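Local coordinates for protein hypothetical bacterial 6-phosphogluconolactonase (PDB 3SCY) that is a seven-bladed beta-propeller of the lactonase family, probably a 6-phosphogluconolactonase that hydrolyses the lactone ring of its sugar phosphate substrate, at residues 333-336 with 341-344. Numbering follows the deposited sequence.
Sequences FERD and LLTD. With NA (sodium ion), chain E.
The Phe333 ring lies obliquely against Thr343 C, Asp344 N and Leu342 CB, with CD2 3.6 Å from Asp344 N. The two strands form the outer beta hairpin of a four-stranded propeller blade. Phe333 CE2 meets Asp344 CB at 3.7 Å, and the ring and carboxylate planes are 46° apart. The carboxylate itself turns to its own strand, where Asp344 OD1 accepts a hydrogen bond from Lys346 N. Phe333 has CG anti to its carbonyl carbon (chi1 -62°), which carries the ring across to the neighbouring strand. Val322 of strand 319-324 and Thr304 also touch the ring. Glu334 and Thr343 are the hydrogen-bonded antiparallel pair. Glu334 N donates to Thr343 O at 2.7 Å, tilted 25° from the carbonyl plane. Thr343 N returns a bond to Glu334 O, in the carbonyl plane. A water hydrogen-bonded to Thr343 OG1 also donates to Glu334 O, so Glu334 O accepts two hydrogen bonds. Asp336 N donates a hydrogen bond to Leu341 O at 2.9 Å, just beyond the strand ends. On the face with Phe333, the Leu342 methyl CD2 packs 3.6 Å from Arg335 CG. The Arg335 guanidinium reaches beyond the hairpin to Gly317 O and Tyr274 OH. The outer strand is the blade edge, and its Leu342 carbonyl points away from Glu334 to a sodium ion that Gln302 OE1 also binds. Four waters complete the observed ligands, and Leu342 O lies 2.4 Å from the sodium ion.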
loop_
_atom_site.group_PDB
_atom_site.type_symbol
_atom_site.label_atom_id
_atom_site.label_comp_id
_atom_site.label_asym_id
_atom_site.label_seq_id
_atom_site.Cartn_x
_atom_site.Cartn_y
_atom_site.Cartn_z
ATOM N N PHE A 333 11.027 -13.932 -5.138
ATOM C CA PHE A 333 12.443 -13.633 -5.341
ATOM C C PHE A 333 13.220 -13.709 -4.052
ATOM O O PHE A 333 12.779 -13.217 -3.019
ATOM C CB PHE A 333 12.662 -12.236 -5.962
ATOM C CG PHE A 333 12.056 -12.071 -7.329
ATOM C CD1 PHE A 333 10.738 -11.629 -7.474
ATOM C CD2 PHE A 333 12.802 -12.327 -8.475
ATOM C CE1 PHE A 333 10.163 -11.520 -8.742
ATOM C CE2 PHE A 333 12.220 -12.233 -9.737
ATOM C CZ PHE A 333 10.922 -11.788 -9.869
ATOM N N GLU A 334 14.375 -14.353 -4.094
ATOM C CA GLU A 334 15.260 -14.367 -2.947
ATOM C C GLU A 334 16.131 -13.115 -3.019
ATOM O O GLU A 334 16.601 -12.772 -4.105
ATOM C CB GLU A 334 16.101 -15.656 -2.919
ATOM C CG GLU A 334 16.953 -15.753 -1.666
ATOM C CD GLU A 334 17.672 -17.060 -1.404
ATOM O OE1 GLU A 334 17.425 -18.043 -2.142
ATOM O OE2 GLU A 334 18.456 -17.107 -0.428
ATOM N N ARG A 335 16.319 -12.432 -1.891
ATOM C CA ARG A 335 17.145 -11.238 -1.754
ATOM C C ARG A 335 18.530 -11.562 -1.292
ATOM O O ARG A 335 18.708 -12.291 -0.314
ATOM C CB ARG A 335 16.564 -10.280 -0.712
ATOM C CG ARG A 335 15.311 -9.558 -1.117
ATOM C CD ARG A 335 14.985 -8.414 -0.155
ATOM N NE ARG A 335 15.964 -7.328 -0.170
ATOM C CZ ARG A 335 16.855 -7.080 0.785
ATOM N NH1 ARG A 335 16.860 -7.797 1.903
ATOM N NH2 ARG A 335 17.738 -6.101 0.637
ATOM N N ASP A 336 19.517 -10.956 -1.933
ATOM C CA ASP A 336 20.874 -11.047 -1.432
ATOM C C ASP A 336 20.998 -9.847 -0.533
ATOM O O ASP A 336 20.891 -8.713 -1.012
ATOM C CB ASP A 336 21.892 -11.060 -2.587
ATOM C CG ASP A 336 23.333 -11.194 -2.118
ATOM O OD1 ASP A 336 23.668 -10.634 -1.051
ATOM O OD2 ASP A 336 24.140 -11.777 -2.857
ATOM N N LEU A 341 20.339 -7.521 -4.664
ATOM C CA LEU A 341 19.889 -8.186 -5.890
ATOM C C LEU A 341 18.958 -9.354 -5.651
ATOM O O LEU A 341 18.946 -9.967 -4.577
ATOM C CB LEU A 341 21.073 -8.608 -6.758
ATOM C CG LEU A 341 22.043 -7.483 -7.114
ATOM C CD1 LEU A 341 23.180 -8.019 -7.974
ATOM C CD2 LEU A 341 21.316 -6.269 -7.788
ATOM N N LEU A 342 18.149 -9.641 -6.668
ATOM C CA LEU A 342 17.062 -10.611 -6.580
ATOM C C LEU A 342 17.276 -11.824 -7.469
ATOM O O LEU A 342 17.863 -11.701 -8.553
ATOM C CB LEU A 342 15.750 -9.916 -6.988
ATOM C CG LEU A 342 15.387 -8.667 -6.207
ATOM C CD1 LEU A 342 14.082 -8.056 -6.719
ATOM C CD2 LEU A 342 15.254 -8.970 -4.694
ATOM N N THR A 343 16.766 -12.999 -7.016
ATOM C CA THR A 343 16.821 -14.277 -7.736
ATOM C C THR A 343 15.457 -14.942 -7.700
ATOM O O THR A 343 14.960 -15.236 -6.614
ATOM C CB THR A 343 17.887 -15.214 -7.130
ATOM O OG1 THR A 343 19.146 -14.552 -7.085
ATOM C CG2 THR A 343 18.018 -16.536 -7.902
ATOM N N ASP A 344 14.856 -15.197 -8.868
ATOM C CA ASP A 344 13.581 -15.909 -8.951
ATOM C C ASP A 344 13.828 -17.357 -8.521
ATOM O O ASP A 344 14.665 -18.059 -9.118
ATOM C CB ASP A 344 12.990 -15.824 -10.369
ATOM C CG ASP A 344 11.580 -16.361 -10.530
ATOM O OD1 ASP A 344 11.053 -16.984 -9.563
ATOM O OD2 ASP A 344 11.007 -16.184 -11.612
HETATM NA NA NA E . 17.903 -10.574 -10.629
HETATM O O HOH W 1 19.516 -12.966 -4.960
HETATM O O HOH W 2 18.361 -8.210 -9.525
HETATM O O HOH W 3 18.382 -12.457 -11.809
HETATM O O HOH W 4 17.858 -9.144 -12.772
HETATM O O HOH W 5 20.487 -10.091 -10.306
#